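Local coordinates for periplasmic binding protein (Veillonella parvula, PDB 4MO9) that probably binds an iron complex or a similar metal-containing solute outside the cell membrane and hands it to an ABC-type importer, at residues R40-W45 and P96-I101; S46-P51 and D71-D76; P116-I121 and Q143-D148. All blocks are in the same frame, centred on the assembly; numbering follows the deposited sequence.

Contact 1 of 3, residues R40-W45 and P96-I101; sequences RVVLQW and PVVGTI
V42 and V98 meet methyl to methyl where the loop 96-101 lies against strand 41-42. This strand belongs to the parallel sheet of one lobe of a TroA-like solute-binding fold. The two valines cross obliquely. CG1 of V42 is anti to the backbone N (chi1 172°), and it is this methyl that meets V98 CG2, at 3.8 Å. V111 of helix 108-112 packs on both valines.

Q44 crosses I101 at about a right angle. Its chain bends at chi2 (-71°), which brings CD to 3.9 Å from G99 O. The same CD is 3.9 Å from I101 N, and the amide sits against the loop backbone. An alanine here would probably open a gap beside CG1 of I101 and leave the backbone of G99 and I101 without this polar neighbour.

W45 and T100 also cross at about a right angle. T100 CG2 comes up at the indole edge, 4.1 Å from W45 NE1. W45 also touches the bound trimethylamine oxide. One water links W45 N to T100 OG1. A second lies in the indole plane, takes the W45 NE1 hydrogen at 2.9 Å and donates to I101 O at 2.9 Å.

Contact 2 of 3, residues S46-P51 and D71-D76; sequences SGAGGP and DTSLQD
S46 is gripped by D71 through two hydrogen bonds. The backbone N of S46 donates to D71 OD2 at 2.8 Å, almost straight at 178°. S46 OG donates to D71 OD1 at 2.6 Å. Both carboxylate oxygens are met on their syn side, so the fork fixes the rotation of the acid. A third bond runs the other way across the contact: with OG anti to its backbone N (chi1 168°), S73 directs the hydroxyl to S46 O, at 2.7 Å. The same OG is bonded by R78 NH1, which ties S46 to the ligand pocket. A48, S73 and R78 all belong to the trimethylamine oxide site.

The apolar part is carried by L74. Its CG lies 3.8 Å from S46 CB, and its CD2 is 3.8 Å from G47 CA. A side chain at G47 would run into that CD2, and the positive phi of G47 also suits glycine.

The loop 46-51 joins strand 41-42 to helix 52-59, while D71 and T72 lead from strand 67-69 into helix 73-77. F52 of helix 52-59 packs on both S46 and L74, and W82 of helix 79-88 covers L74 and Q75.

Contact 3 of 3, residues P116-I121 and Q143-D148; sequences PDVIFI and QTIYID
F120 and I145 lie side by side on one face of two parallel strands. CB of I145 sits 3.7 Å from F120 CD1, approaching the ring obliquely. I145 is extended at chi2 (-176°), and its CD1 fills the hollow between F120 and V118. There it is 3.8 Å from F120 CE1 and 3.8 Å from V118 CG2.

On the other face I121 packs beside Y146, with I121 CB 3.7 Å from Y146 CD1. I121 O meets the edge of the tyrosine ring, 3.4 Å from CD1. The methyl CG2 of T144 presses on one face of that ring, 3.6 Å above its plane and toward the rim. The phenol end is bonded to E130.

Five backbone hydrogen bonds zip the strands from D117 O to I147 N, and I121 N to I145 O is one of them at 3.0 Å.

The two strands and the helices 123-132 and 134-139 between them form a beta-alpha-beta crossover. Helix 123-132 covers the face of I119, I121 and Y146, while helix 154-168 covers F120 and I145. Strand 143-147 is the sheet's outermost on this side, and strand 118-122 has strand 41-42 as its other neighbour.

All three contacts belong to the lobe built on the four-stranded parallel sheet, ordered 67-69, 41-42, 118-122, 143-147. Along the chain, contact 2 falls between the two segments of contact 1, and contact 3 follows both. The centres of contacts 1 and 2 are about 9 Å apart, those of 1 and 3 about 11 Å, and those of 2 and 3 about 15 Å. Contacts 1 and 3 share the sheet, since strands 41-42 and 118-122 are neighbours. W45 and A48 follow strand 41-42, and S73 follows strand 67-69, so contacts 1 and 2 bring pocket residues from two neighbouring strands. Contact 3 pairs the other two strands of the sheet, away from strand 67-69.

Contact 1 of 3, residues R40-W45 and P96-I101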
ATOM      1  N   ARG A  40     -16.964 -10.238  14.143  1.00 33.77           N
ATOM      2  CA  ARG A  40     -16.914  -8.959  14.849  1.00 31.64           C
ATOM      3  C   ARG A  40     -15.478  -8.440  14.927  1.00 32.40           C
ATOM      4  O   ARG A  40     -14.884  -8.333  16.013  1.00 31.51           O
ATOM      5  CB  ARG A  40     -17.556  -9.077  16.234  1.00 31.94           C
ATOM      6  CG  ARG A  40     -19.039  -9.390  16.158  1.00 34.78           C
ATOM      7  CD  ARG A  40     -19.691  -9.427  17.529  1.00 43.71           C
ATOM      8  NE  ARG A  40     -19.802  -8.090  18.105  1.00 47.55           N
ATOM      9  CZ  ARG A  40     -20.699  -7.185  17.724  1.00 52.94           C
ATOM     10  NH1 ARG A  40     -21.560  -7.463  16.750  1.00 55.63           N
ATOM     11  NH2 ARG A  40     -20.728  -5.993  18.308  1.00 52.68           N
ATOM     12  N   VAL A  41     -14.926  -8.113  13.758  1.00 30.53           N
ATOM     13  CA  VAL A  41     -13.544  -7.667  13.648  1.00 28.54           C
ATOM     14  C   VAL A  41     -13.417  -6.185  14.038  1.00 31.94           C
ATOM     15  O   VAL A  41     -14.307  -5.389  13.724  1.00 34.50           O
ATOM     16  CB  VAL A  41     -13.042  -7.874  12.196  1.00 28.65           C
ATOM     17  CG1 VAL A  41     -11.603  -7.379  12.022  1.00 27.97           C
ATOM     18  CG2 VAL A  41     -13.163  -9.354  11.781  1.00 29.55           C
ATOM     19  N   VAL A  42     -12.335  -5.821  14.734  1.00 31.72           N
ATOM     20  CA  VAL A  42     -11.966  -4.409  14.919  1.00 32.58           C
ATOM     21  C   VAL A  42     -10.822  -4.081  13.958  1.00 32.29           C
ATOM     22  O   VAL A  42      -9.750  -4.695  14.019  1.00 32.38           O
ATOM     23  CB  VAL A  42     -11.524  -4.093  16.369  1.00 35.72           C
ATOM     24  CG1 VAL A  42     -10.964  -2.678  16.468  1.00 35.76           C
ATOM     25  CG2 VAL A  42     -12.687  -4.269  17.342  1.00 41.10           C
ATOM     26  N   LEU A  43     -11.056  -3.131  13.058  1.00 31.37           N
ATOM     27  CA  LEU A  43     -10.054  -2.751  12.059  1.00 29.73           C
ATOM     28  C   LEU A  43      -9.005  -1.795  12.607  1.00 28.67           C
ATOM     29  O   LEU A  43      -9.309  -0.923  13.428  1.00 28.83           O
ATOM     30  CB  LEU A  43     -10.737  -2.065  10.876  1.00 31.67           C
ATOM     31  CG  LEU A  43     -11.813  -2.878  10.162  1.00 35.45           C
ATOM     32  CD1 LEU A  43     -12.517  -2.009   9.105  1.00 33.86           C
ATOM     33  CD2 LEU A  43     -11.189  -4.116   9.528  1.00 32.51           C
ATOM     34  N   GLN A  44      -7.772  -1.947  12.126  1.00 29.27           N
ATOM     35  CA  GLN A  44      -6.715  -0.965  12.325  1.00 28.52           C
ATOM     36  C   GLN A  44      -5.991  -0.761  10.997  1.00 30.99           C
ATOM     37  O   GLN A  44      -5.931  -1.692  10.170  1.00 28.61           O
ATOM     38  CB  GLN A  44      -5.710  -1.440  13.376  1.00 28.79           C
ATOM     39  CG  GLN A  44      -6.251  -1.484  14.782  1.00 30.07           C
ATOM     40  CD  GLN A  44      -6.474  -0.098  15.366  1.00 31.36           C
ATOM     41  OE1 GLN A  44      -7.617   0.343  15.524  1.00 35.97           O
ATOM     42  NE2 GLN A  44      -5.395   0.578  15.716  1.00 27.72           N
ATOM     43  N   TRP A  45      -5.446   0.441  10.814  1.00 30.14           N
ATOM     44  CA  TRP A  45      -4.678   0.825   9.613  1.00 28.10           C
ATOM     45  C   TRP A  45      -5.372   0.500   8.281  1.00 27.94           C
ATOM     46  O   TRP A  45      -4.736   0.000   7.349  1.00 27.81           O
ATOM     47  CB  TRP A  45      -3.277   0.186   9.642  1.00 26.10           C
ATOM     48  CG  TRP A  45      -2.343   0.851  10.602  1.00 28.31           C
ATOM     49  CD1 TRP A  45      -2.676   1.741  11.599  1.00 32.47           C
ATOM     50  CD2 TRP A  45      -0.914   0.696  10.663  1.00 27.89           C
ATOM     51  NE1 TRP A  45      -1.532   2.148  12.267  1.00 32.64           N
ATOM     52  CE2 TRP A  45      -0.445   1.519  11.713  1.00 30.22           C
ATOM     53  CE3 TRP A  45       0.012  -0.054   9.928  1.00 27.57           C
ATOM     54  CZ2 TRP A  45       0.919   1.615  12.041  1.00 31.30           C
ATOM     55  CZ3 TRP A  45       1.366   0.040  10.257  1.00 29.22           C
ATOM     56  CH2 TRP A  45       1.803   0.871  11.306  1.00 30.39           C
ATOM     57  N   PRO A  96     -19.697   1.384  14.287  1.00 42.13           N
ATOM     58  CA  PRO A  96     -19.084   2.133  15.392  1.00 43.16           C
ATOM     59  C   PRO A  96     -17.607   2.416  15.132  1.00 40.14           C
ATOM     60  O   PRO A  96     -16.885   1.528  14.669  1.00 40.84           O
ATOM     61  CB  PRO A  96     -19.250   1.180  16.581  1.00 44.10           C
ATOM     62  CG  PRO A  96     -20.532   0.455  16.275  1.00 44.05           C
ATOM     63  CD  PRO A  96     -20.526   0.263  14.773  1.00 42.01           C
ATOM     64  N   VAL A  97     -17.175   3.643  15.405  1.00 37.54           N
ATOM     65  CA  VAL A  97     -15.802   4.066  15.141  1.00 39.54           C
ATOM     66  C   VAL A  97     -14.898   3.744  16.335  1.00 38.77           C
ATOM     67  O   VAL A  97     -15.330   3.885  17.484  1.00 40.33           O
ATOM     68  CB  VAL A  97     -15.769   5.581  14.831  1.00 43.99           C
ATOM     69  CG1 VAL A  97     -14.345   6.109  14.786  1.00 43.71           C
ATOM     70  CG2 VAL A  97     -16.477   5.867  13.510  1.00 43.16           C
ATOM     71  N   VAL A  98     -13.670   3.282  16.077  1.00 34.10           N
ATOM     72  CA  VAL A  98     -12.690   3.066  17.149  1.00 34.52           C
ATOM     73  C   VAL A  98     -11.421   3.885  16.908  1.00 36.91           C
ATOM     74  O   VAL A  98     -11.119   4.258  15.768  1.00 36.51           O
ATOM     75  CB  VAL A  98     -12.283   1.574  17.304  1.00 31.29           C
ATOM     76  CG1 VAL A  98     -13.475   0.734  17.692  1.00 34.08           C
ATOM     77  CG2 VAL A  98     -11.671   1.048  16.007  1.00 29.41           C
ATOM     78  N   GLY A  99     -10.672   4.161  17.974  1.00 34.78           N
ATOM     79  CA  GLY A  99      -9.427   4.892  17.825  1.00 38.33           C
ATOM     80  C   GLY A  99      -8.363   4.058  17.129  1.00 37.96           C
ATOM     81  O   GLY A  99      -8.609   2.905  16.746  1.00 37.40           O
ATOM     82  N   THR A 100      -7.174   4.635  16.971  1.00 35.03           N
ATOM     83  CA  THR A 100      -6.054   3.924  16.370  1.00 33.18           C
ATOM     84  C   THR A 100      -4.943   3.723  17.406  1.00 34.03           C
ATOM     85  O   THR A 100      -4.605   4.648  18.144  1.00 37.24           O
ATOM     86  CB  THR A 100      -5.547   4.686  15.123  1.00 37.28           C
ATOM     87  OG1 THR A 100      -6.534   4.586  14.085  1.00 38.56           O
ATOM     88  CG2 THR A 100      -4.249   4.096  14.611  1.00 36.54           C
ATOM     89  N   ILE A 101      -4.401   2.507  17.480  1.00 34.31           N
ATOM     90  CA  ILE A 101      -3.290   2.187  18.383  1.00 35.34           C
ATOM     91  C   ILE A 101      -2.129   3.139  18.125  1.00 39.05           C
ATOM     92  O   ILE A 101      -1.741   3.333  16.974  1.00 37.42           O
ATOM     93  CB  ILE A 101      -2.772   0.744  18.152  1.00 40.15           C
ATOM     94  CG1 ILE A 101      -3.836  -0.282  18.542  1.00 39.03           C
ATOM     95  CG2 ILE A 101      -1.478   0.484  18.940  1.00 39.56           C
ATOM     96  CD1 ILE A 101      -4.081  -0.347  20.041  1.00 40.89           C
TER
HETATM   97  O   HOH W   1      -6.074   2.850  12.107  1.00 40.08           O
HETATM   98  O   HOH W   2      -0.688   4.044  14.361  1.00 43.93           O

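Contact 2 of 3, residues S46-P51 and D71-D76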
ATOM      1  N   SER A  46      -6.666   0.798   8.181  1.00 29.47           N
ATOM      2  CA  SER A  46      -7.402   0.536   6.946  1.00 31.19           C
ATOM      3  C   SER A  46      -6.813   1.302   5.759  1.00 32.50           C
ATOM      4  O   SER A  46      -6.563   2.512   5.839  1.00 31.26           O
ATOM      5  CB  SER A  46      -8.893   0.833   7.120  1.00 27.59           C
ATOM      6  OG  SER A  46      -9.449  -0.093   8.042  1.00 28.14           O
ATOM      7  N   GLY A  47      -6.564   0.582   4.667  1.00 32.07           N
ATOM      8  CA  GLY A  47      -5.978   1.189   3.490  1.00 31.32           C
ATOM      9  C   GLY A  47      -4.484   1.398   3.633  1.00 32.92           C
ATOM     10  O   GLY A  47      -3.855   2.011   2.755  1.00 32.32           O
ATOM     11  N   ALA A  48      -3.911   0.906   4.731  1.00 28.35           N
ATOM     12  CA  ALA A  48      -2.489   1.105   4.996  1.00 29.50           C
ATOM     13  C   ALA A  48      -1.809  -0.160   5.526  1.00 29.92           C
ATOM     14  O   ALA A  48      -0.951  -0.092   6.419  1.00 28.23           O
ATOM     15  CB  ALA A  48      -2.293   2.262   5.972  1.00 32.45           C
ATOM     16  N   GLY A  49      -2.175  -1.314   4.980  1.00 28.38           N
ATOM     17  CA  GLY A  49      -1.529  -2.544   5.415  1.00 27.68           C
ATOM     18  C   GLY A  49      -2.247  -3.250   6.548  1.00 26.90           C
ATOM     19  O   GLY A  49      -1.844  -4.348   6.952  1.00 29.07           O
ATOM     20  N   GLY A  50      -3.313  -2.639   7.068  1.00 26.04           N
ATOM     21  CA  GLY A  50      -4.235  -3.354   7.948  1.00 25.83           C
ATOM     22  C   GLY A  50      -5.119  -4.264   7.100  1.00 24.75           C
ATOM     23  O   GLY A  50      -5.012  -4.260   5.871  1.00 28.66           O
ATOM     24  N   PRO A  51      -6.023  -5.019   7.728  1.00 26.08           N
ATOM     25  CA  PRO A  51      -6.762  -6.050   6.977  1.00 24.52           C
ATOM     26  C   PRO A  51      -7.893  -5.535   6.067  1.00 24.40           C
ATOM     27  O   PRO A  51      -8.398  -6.331   5.283  1.00 26.56           O
ATOM     28  CB  PRO A  51      -7.360  -6.916   8.091  1.00 24.93           C
ATOM     29  CG  PRO A  51      -7.577  -5.939   9.217  1.00 26.51           C
ATOM     30  CD  PRO A  51      -6.343  -5.053   9.169  1.00 25.38           C
ATOM     31  N   ASP A  71     -11.919   1.786  12.085  1.00 33.76           N
ATOM     32  CA  ASP A  71     -10.923   2.803  12.426  1.00 32.64           C
ATOM     33  C   ASP A  71     -11.141   4.027  11.539  1.00 35.69           C
ATOM     34  O   ASP A  71     -12.003   4.006  10.651  1.00 37.16           O
ATOM     35  CB  ASP A  71      -9.499   2.274  12.243  1.00 33.52           C
ATOM     36  CG  ASP A  71      -9.217   1.845  10.817  1.00 34.71           C
ATOM     37  OD1 ASP A  71     -10.152   1.362  10.141  1.00 34.63           O
ATOM     38  OD2 ASP A  71      -8.060   1.994  10.358  1.00 35.26           O
ATOM     39  N   THR A  72     -10.368   5.088  11.770  1.00 34.64           N
ATOM     40  CA  THR A  72     -10.559   6.343  11.035  1.00 37.29           C
ATOM     41  C   THR A  72      -9.449   6.620  10.031  1.00 38.84           C
ATOM     42  O   THR A  72      -9.351   7.727   9.489  1.00 35.58           O
ATOM     43  CB  THR A  72     -10.636   7.550  11.983  1.00 39.39           C
ATOM     44  OG1 THR A  72      -9.375   7.727  12.630  1.00 39.26           O
ATOM     45  CG2 THR A  72     -11.694   7.327  13.034  1.00 42.00           C
ATOM     46  N   SER A  73      -8.612   5.613   9.794  1.00 39.17           N
ATOM     47  CA  SER A  73      -7.497   5.729   8.857  1.00 36.93           C
ATOM     48  C   SER A  73      -7.932   6.202   7.459  1.00 36.07           C
ATOM     49  O   SER A  73      -7.357   7.158   6.911  1.00 35.09           O
ATOM     50  CB  SER A  73      -6.746   4.392   8.794  1.00 38.79           C
ATOM     51  OG  SER A  73      -5.830   4.358   7.719  1.00 46.76           O
ATOM     52  N   LEU A  74      -8.952   5.561   6.890  1.00 34.02           N
ATOM     53  CA  LEU A  74      -9.449   5.960   5.572  1.00 35.89           C
ATOM     54  C   LEU A  74     -10.010   7.376   5.617  1.00 36.80           C
ATOM     55  O   LEU A  74      -9.614   8.239   4.812  1.00 40.45           O
ATOM     56  CB  LEU A  74     -10.514   4.984   5.050  1.00 35.04           C
ATOM     57  CG  LEU A  74     -10.095   3.535   4.763  1.00 34.28           C
ATOM     58  CD1 LEU A  74     -11.303   2.692   4.372  1.00 32.50           C
ATOM     59  CD2 LEU A  74      -9.042   3.473   3.669  1.00 36.04           C
ATOM     60  N   GLN A  75     -10.920   7.620   6.561  1.00 36.80           N
ATOM     61  CA  GLN A  75     -11.546   8.941   6.710  1.00 38.81           C
ATOM     62  C   GLN A  75     -10.528  10.081   6.836  1.00 41.79           C
ATOM     63  O   GLN A  75     -10.715  11.161   6.268  1.00 42.87           O
ATOM     64  CB  GLN A  75     -12.472   8.963   7.933  1.00 40.47           C
ATOM     65  CG  GLN A  75     -13.605   7.937   7.915  1.00 42.95           C
ATOM     66  CD  GLN A  75     -13.225   6.586   8.523  1.00 46.23           C
ATOM     67  OE1 GLN A  75     -12.204   5.983   8.169  1.00 42.61           O
ATOM     68  NE2 GLN A  75     -14.053   6.108   9.451  1.00 47.76           N
ATOM     69  N   ASP A  76      -9.448   9.836   7.571  1.00 41.92           N
ATOM     70  CA  ASP A  76      -8.485  10.887   7.894  1.00 45.42           C
ATOM     71  C   ASP A  76      -7.354  11.042   6.874  1.00 45.08           C
ATOM     72  O   ASP A  76      -6.886  12.150   6.629  1.00 46.21           O
ATOM     73  CB  ASP A  76      -7.888  10.655   9.287  1.00 46.47           C
ATOM     74  CG  ASP A  76      -8.914  10.800  10.399  1.00 52.83           C
ATOM     75  OD1 ASP A  76     -10.031  11.297  10.132  1.00 51.26           O
ATOM     76  OD2 ASP A  76      -8.593  10.420  11.546  1.00 59.07           O
TER

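Contact 3 of 3, residues P116-I121 and Q143-D148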
ATOM      1  N   PRO A 116     -15.762  -7.534  20.366  1.00 36.57           N
ATOM      2  CA  PRO A 116     -15.195  -8.040  19.116  1.00 34.11           C
ATOM      3  C   PRO A 116     -14.654  -9.438  19.324  1.00 37.04           C
ATOM      4  O   PRO A 116     -14.504  -9.855  20.485  1.00 36.30           O
ATOM      5  CB  PRO A 116     -14.042  -7.081  18.848  1.00 33.55           C
ATOM      6  CG  PRO A 116     -13.592  -6.634  20.205  1.00 32.81           C
ATOM      7  CD  PRO A 116     -14.803  -6.696  21.116  1.00 34.17           C
ATOM      8  N   ASP A 117     -14.376 -10.158  18.240  1.00 35.83           N
ATOM      9  CA  ASP A 117     -13.802 -11.488  18.390  1.00 35.55           C
ATOM     10  C   ASP A 117     -12.345 -11.539  17.952  1.00 32.10           C
ATOM     11  O   ASP A 117     -11.557 -12.309  18.508  1.00 34.87           O
ATOM     12  CB  ASP A 117     -14.656 -12.594  17.733  1.00 36.78           C
ATOM     13  CG  ASP A 117     -15.162 -12.224  16.341  1.00 37.34           C
ATOM     14  OD1 ASP A 117     -14.596 -11.304  15.699  1.00 36.29           O
ATOM     15  OD2 ASP A 117     -16.131 -12.881  15.877  1.00 35.91           O
ATOM     16  N   VAL A 118     -11.974 -10.715  16.977  1.00 33.75           N
ATOM     17  CA  VAL A 118     -10.585 -10.689  16.525  1.00 32.38           C
ATOM     18  C   VAL A 118     -10.142  -9.291  16.095  1.00 32.29           C
ATOM     19  O   VAL A 118     -10.931  -8.502  15.557  1.00 32.26           O
ATOM     20  CB  VAL A 118     -10.335 -11.703  15.374  1.00 40.16           C
ATOM     21  CG1 VAL A 118     -11.032 -11.259  14.133  1.00 39.33           C
ATOM     22  CG2 VAL A 118      -8.848 -11.829  15.071  1.00 40.98           C
ATOM     23  N   ILE A 119      -8.875  -8.982  16.347  1.00 29.61           N
ATOM     24  CA  ILE A 119      -8.270  -7.771  15.807  1.00 29.35           C
ATOM     25  C   ILE A 119      -7.015  -8.184  15.052  1.00 29.59           C
ATOM     26  O   ILE A 119      -6.204  -8.955  15.581  1.00 28.39           O
ATOM     27  CB  ILE A 119      -7.955  -6.755  16.937  1.00 36.48           C
ATOM     28  CG1 ILE A 119      -7.241  -5.527  16.392  1.00 35.00           C
ATOM     29  CG2 ILE A 119      -7.108  -7.375  18.035  1.00 38.80           C
ATOM     30  CD1 ILE A 119      -7.076  -4.469  17.454  1.00 40.08           C
ATOM     31  N   PHE A 120      -6.883  -7.723  13.805  1.00 28.21           N
ATOM     32  CA  PHE A 120      -5.685  -7.975  13.006  1.00 27.75           C
ATOM     33  C   PHE A 120      -4.728  -6.803  13.178  1.00 27.90           C
ATOM     34  O   PHE A 120      -5.117  -5.631  13.017  1.00 30.40           O
ATOM     35  CB  PHE A 120      -6.023  -8.155  11.516  1.00 23.84           C
ATOM     36  CG  PHE A 120      -6.977  -9.287  11.240  1.00 28.70           C
ATOM     37  CD1 PHE A 120      -6.511 -10.599  11.101  1.00 27.75           C
ATOM     38  CD2 PHE A 120      -8.342  -9.049  11.131  1.00 30.61           C
ATOM     39  CE1 PHE A 120      -7.389 -11.654  10.857  1.00 30.91           C
ATOM     40  CE2 PHE A 120      -9.240 -10.117  10.889  1.00 31.27           C
ATOM     41  CZ  PHE A 120      -8.762 -11.413  10.751  1.00 29.34           C
ATOM     42  N   ILE A 121      -3.477  -7.111  13.504  1.00 26.57           N
ATOM     43  CA  ILE A 121      -2.496  -6.061  13.781  1.00 29.89           C
ATOM     44  C   ILE A 121      -1.279  -6.210  12.887  1.00 29.39           C
ATOM     45  O   ILE A 121      -0.626  -7.252  12.899  1.00 29.07           O
ATOM     46  CB  ILE A 121      -2.036  -6.111  15.251  1.00 30.23           C
ATOM     47  CG1 ILE A 121      -3.217  -5.837  16.186  1.00 29.98           C
ATOM     48  CG2 ILE A 121      -0.904  -5.090  15.497  1.00 24.56           C
ATOM     49  CD1 ILE A 121      -3.668  -4.353  16.202  1.00 27.38           C
ATOM     50  N   GLN A 143      -9.124 -12.182  20.350  1.00 34.97           N
ATOM     51  CA  GLN A 143      -7.943 -12.794  19.735  1.00 34.52           C
ATOM     52  C   GLN A 143      -7.151 -11.800  18.904  1.00 31.32           C
ATOM     53  O   GLN A 143      -7.730 -10.923  18.259  1.00 32.14           O
ATOM     54  CB  GLN A 143      -8.338 -14.010  18.891  1.00 34.43           C
ATOM     55  CG  GLN A 143      -9.151 -15.038  19.685  1.00 36.75           C
ATOM     56  CD  GLN A 143      -8.446 -15.459  20.959  1.00 43.30           C
ATOM     57  OE1 GLN A 143      -7.312 -15.948  20.924  1.00 44.45           O
ATOM     58  NE2 GLN A 143      -9.108 -15.260  22.099  1.00 46.38           N
ATOM     59  N   THR A 144      -5.829 -11.948  18.910  1.00 27.92           N
ATOM     60  CA  THR A 144      -4.955 -11.101  18.097  1.00 27.86           C
ATOM     61  C   THR A 144      -4.362 -11.954  16.969  1.00 31.41           C
ATOM     62  O   THR A 144      -3.897 -13.084  17.215  1.00 29.30           O
ATOM     63  CB  THR A 144      -3.797 -10.543  18.946  1.00 29.95           C
ATOM     64  OG1 THR A 144      -4.314  -9.667  19.963  1.00 31.11           O
ATOM     65  CG2 THR A 144      -2.795  -9.797  18.078  1.00 28.68           C
ATOM     66  N   ILE A 145      -4.390 -11.436  15.741  1.00 29.24           N
ATOM     67  CA  ILE A 145      -3.761 -12.110  14.608  1.00 26.01           C
ATOM     68  C   ILE A 145      -2.809 -11.143  13.911  1.00 25.45           C
ATOM     69  O   ILE A 145      -3.245 -10.118  13.362  1.00 26.25           O
ATOM     70  CB  ILE A 145      -4.816 -12.656  13.612  1.00 27.06           C
ATOM     71  CG1 ILE A 145      -5.664 -13.746  14.291  1.00 31.66           C
ATOM     72  CG2 ILE A 145      -4.157 -13.228  12.380  1.00 27.14           C
ATOM     73  CD1 ILE A 145      -6.684 -14.405  13.334  1.00 32.77           C
ATOM     74  N   TYR A 146      -1.509 -11.435  13.934  1.00 25.58           N
ATOM     75  CA  TYR A 146      -0.540 -10.514  13.291  1.00 24.06           C
ATOM     76  C   TYR A 146      -0.440 -10.763  11.794  1.00 23.45           C
ATOM     77  O   TYR A 146      -0.441 -11.911  11.354  1.00 25.36           O
ATOM     78  CB  TYR A 146       0.843 -10.633  13.942  1.00 25.61           C
ATOM     79  CG  TYR A 146       0.843 -10.144  15.374  1.00 29.02           C
ATOM     80  CD1 TYR A 146       0.452  -8.841  15.677  1.00 28.42           C
ATOM     81  CD2 TYR A 146       1.225 -10.975  16.417  1.00 27.95           C
ATOM     82  CE1 TYR A 146       0.437  -8.387  16.983  1.00 30.02           C
ATOM     83  CE2 TYR A 146       1.211 -10.528  17.729  1.00 30.74           C
ATOM     84  CZ  TYR A 146       0.818  -9.231  17.998  1.00 31.54           C
ATOM     85  OH  TYR A 146       0.800  -8.777  19.297  1.00 34.95           O
ATOM     86  N   ILE A 147      -0.350  -9.686  11.012  1.00 25.14           N
ATOM     87  CA  ILE A 147      -0.208  -9.781   9.565  1.00 23.72           C
ATOM     88  C   ILE A 147       0.937  -8.840   9.161  1.00 26.53           C
ATOM     89  O   ILE A 147       1.372  -8.007   9.965  1.00 25.54           O
ATOM     90  CB  ILE A 147      -1.507  -9.365   8.845  1.00 25.00           C
ATOM     91  CG1 ILE A 147      -1.821  -7.889   9.128  1.00 27.27           C
ATOM     92  CG2 ILE A 147      -2.689 -10.258   9.274  1.00 24.95           C
ATOM     93  CD1 ILE A 147      -2.966  -7.327   8.280  1.00 27.05           C
ATOM     94  N   ASP A 148       1.438  -8.953   7.935  1.00 24.60           N
ATOM     95  CA  ASP A 148       2.598  -8.142   7.582  1.00 26.76           C
ATOM     96  C   ASP A 148       2.733  -7.983   6.076  1.00 28.86           C
ATOM     97  O   ASP A 148       3.433  -8.759   5.408  1.00 30.99           O
ATOM     98  CB  ASP A 148       3.895  -8.717   8.184  1.00 24.26           C
ATOM     99  CG  ASP A 148       5.090  -7.772   8.029  1.00 28.53           C
ATOM    100  OD1 ASP A 148       4.911  -6.596   7.624  1.00 31.29           O
ATOM    101  OD2 ASP A 148       6.230  -8.192   8.326  1.00 28.80           O
TER